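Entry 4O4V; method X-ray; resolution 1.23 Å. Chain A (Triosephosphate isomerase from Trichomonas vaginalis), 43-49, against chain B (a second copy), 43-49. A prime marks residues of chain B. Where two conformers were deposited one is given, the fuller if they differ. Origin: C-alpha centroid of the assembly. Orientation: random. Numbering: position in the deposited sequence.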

# COMPACT_ATOMS: atom_id res chain seq x y z
N PRO A 43 9.81 0.64 -0.88
CA PRO A 43 8.50 0.01 -1.07
C PRO A 43 8.33 -1.24 -0.22
O PRO A 43 9.28 -1.99 0.02
N PHE A 44 7.10 -1.51 0.20
CA PHE A 44 6.83 -2.61 1.11
C PHE A 44 7.45 -3.92 0.65
O PHE A 44 8.00 -4.67 1.46
N ILE A 45 7.32 -4.22 -0.64
CA ILE A 45 7.73 -5.51 -1.16
C ILE A 45 9.25 -5.68 -1.16
O ILE A 45 9.75 -6.82 -1.24
N PHE A 46 9.99 -4.58 -1.06
CA PHE A 46 11.44 -4.62 -0.94
C PHE A 46 11.94 -4.53 0.50
O PHE A 46 13.13 -4.69 0.75
N LEU A 47 11.06 -4.31 1.46
CA LEU A 47 11.51 -4.16 2.84
C LEU A 47 12.22 -5.40 3.38
O LEU A 47 13.22 -5.25 4.08
N PRO A 48 11.73 -6.62 3.08
CA PRO A 48 12.49 -7.78 3.59
C PRO A 48 13.93 -7.83 3.10
O PRO A 48 14.84 -8.12 3.87
N THR A 49 14.12 -7.63 1.80
CA THR A 49 15.44 -7.57 1.17
C THR A 49 16.30 -6.57 1.90
O THR A 49 17.45 -6.85 2.28
N PRO B 43 -0.47 -9.67 1.95
CA PRO B 43 0.10 -8.31 2.05
C PRO B 43 1.43 -8.19 1.33
O PRO B 43 2.22 -9.14 1.29
N PHE B 44 1.71 -7.01 0.81
CA PHE B 44 2.91 -6.80 0.00
C PHE B 44 4.17 -7.31 0.67
O PHE B 44 5.02 -7.92 0.02
N ILE B 45 4.31 -7.02 1.97
CA ILE B 45 5.55 -7.32 2.67
C ILE B 45 5.75 -8.83 2.87
O ILE B 45 6.89 -9.26 3.13
N PHE B 46 4.69 -9.61 2.73
CA PHE B 46 4.79 -11.07 2.79
C PHE B 46 4.88 -11.72 1.41
O PHE B 46 5.10 -12.94 1.32
N LEU B 47 4.75 -10.97 0.34
CA LEU B 47 4.77 -11.58 -0.99
C LEU B 47 6.09 -12.30 -1.30
O LEU B 47 6.05 -13.37 -1.88
N PRO B 48 7.25 -11.73 -0.92
CA PRO B 48 8.48 -12.49 -1.20
C PRO B 48 8.52 -13.87 -0.55
O PRO B 48 8.92 -14.84 -1.17
N THR B 49 8.17 -13.91 0.73
CA THR B 49 8.07 -15.16 1.51
C THR B 49 7.19 -16.14 0.77
O THR B 49 7.54 -17.30 0.57

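Packing of residues 43-49 of Trichomonas vaginalis triosephosphate isomerase against the same stretch of a second copy, related by an exact two-fold axis, so that every contact described from one chain recurs from the other. At the apolar centre Phe44 meets its own symmetry mate: both CA-to-CB bonds point toward the opposing stretch, and Phe44 CB lies 3.7 Å from Phe44′ CB, ordinary van der Waals distance. Each phenylalanine adopts chi1 m (-66°) with chi2 at -61°, and the two rings approach each other obliquely. The CA atoms come closest at Ile45, where Ile45 CA and Ile45′ CA are 4.8 Å apart. The CA-to-CB bond of Ile45 runs sideways to the partner stretch. Its side chain is extended, with chi1 t (-162°) and chi2 t (175°), and it is the residue most covered by the partner stretch, losing just over 70 Å² in each copy. From this position it reaches two apolar neighbours. Ile45 CD1 packs 4.1 Å from Leu47′ CD1, and Ile45 CG1 lies 4.1 Å from Pro48′ CG. The CA-to-CB bonds of Leu47 and Pro48 point toward the other stretch. Leu47 is in the mt rotamer (chi1 -69°, chi2 176°), but its contribution is small. Pro48, with its ring puckered C-gamma exo, touches both the side chain and the backbone of Ile45′: Pro48 CG sits 3.5 Å from Ile45′ O. Farther out, Phe46 (chi1 m, chi2 -32°) turns its CA-to-CB bond away, and neither it nor Pro43 contacts the opposite stretch. Thr49 (chi1 m in the conformer given) has a sideways CA-to-CB bond, and its side chain makes no contact with the other stretch, so its hydroxyl finds no partner there. The polar atoms within the contact are main-chain carbonyls, and these meet carbon: besides the approach of Pro48 to Ile45′ O, Phe44 O lies 3.7 Å from Ile45′ CG1. No hydrogen bond crosses between the stretches. Within each stretch two backbone hydrogen bonds form, Phe46 N donating to Pro43 O (2.9 Å) and Leu47 N to Phe44 O (3.1 Å), bonds that close the 3-10 turn spanning residues 44-46. The contact buries 378 Å² summed over both sides, and its listed side-chain pairs are all apolar.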

# COMPACT_ATOMS: atom_id res chain seq x y z
CB PRO A 43 8.49 -0.35 -2.57
CG PRO A 43 9.39 0.68 -3.18
CD PRO A 43 10.47 0.92 -2.18
CB PHE A 44 5.33 -2.86 1.27
CG PHE A 44 4.55 -1.78 1.95
CD1 PHE A 44 4.84 -1.37 3.24
CD2 PHE A 44 3.49 -1.19 1.30
CE1 PHE A 44 4.05 -0.38 3.87
CE2 PHE A 44 2.71 -0.21 1.92
CZ PHE A 44 3.00 0.18 3.19
CB ILE A 45 7.11 -5.72 -2.56
CG1 ILE A 45 7.14 -7.20 -2.96
CG2 ILE A 45 7.76 -4.83 -3.61
CD1 ILE A 45 6.42 -7.49 -4.29
CB PHE A 46 12.10 -3.48 -1.74
CG PHE A 46 11.86 -3.52 -3.23
CD1 PHE A 46 11.71 -4.71 -3.93
CD2 PHE A 46 11.80 -2.34 -3.94
CE1 PHE A 46 11.48 -4.69 -5.33
CE2 PHE A 46 11.58 -2.32 -5.33
CZ PHE A 46 11.44 -3.50 -6.01
CB LEU A 47 10.36 -3.75 3.76
CG LEU A 47 9.81 -2.32 3.55
CD1 LEU A 47 8.63 -2.08 4.45
CD2 LEU A 47 10.84 -1.25 3.80
CB PRO A 48 11.64 -8.97 3.15
CG PRO A 48 10.25 -8.41 3.07
CD PRO A 48 10.45 -7.04 2.48
CB THR A 49 15.34 -7.10 -0.30
OG1 THR A 49 14.64 -8.08 -1.07
CG2 THR A 49 16.70 -6.94 -0.93
CB PRO B 43 0.28 -8.13 3.57
CG PRO B 43 -0.79 -8.99 4.16
CD PRO B 43 -0.88 -10.19 3.27
CB PHE B 44 3.14 -5.32 -0.31
CG PHE B 44 2.11 -4.67 -1.19
CD1 PHE B 44 1.87 -5.11 -2.48
CD2 PHE B 44 1.43 -3.56 -0.74
CE1 PHE B 44 0.94 -4.44 -3.30
CE2 PHE B 44 0.51 -2.90 -1.56
CZ PHE B 44 0.28 -3.35 -2.82
CB ILE B 45 5.57 -6.54 4.00
CG1 ILE B 45 6.99 -6.46 4.57
CG2 ILE B 45 4.58 -7.10 5.02
CD1 ILE B 45 7.11 -5.59 5.83
CB PHE B 46 3.58 -11.68 3.52
CG PHE B 46 3.44 -11.27 4.97
CD1 PHE B 46 4.53 -10.99 5.78
CD2 PHE B 46 2.18 -11.18 5.53
CE1 PHE B 46 4.34 -10.60 7.13
CE2 PHE B 46 2.00 -10.80 6.87
CZ PHE B 46 3.08 -10.53 7.67
CB LEU B 47 4.44 -10.56 -2.08
CG LEU B 47 2.99 -10.05 -2.10
CD1 LEU B 47 2.82 -8.98 -3.15
CD2 LEU B 47 1.98 -11.14 -2.34
CB PRO B 48 9.59 -11.55 -0.73
CG PRO B 48 8.99 -10.18 -0.88
CD PRO B 48 7.56 -10.37 -0.43
CB THR B 49 7.43 -14.91 2.90
OG1 THR B 49 8.29 -14.09 3.68
CG2 THR B 49 7.23 -16.19 3.65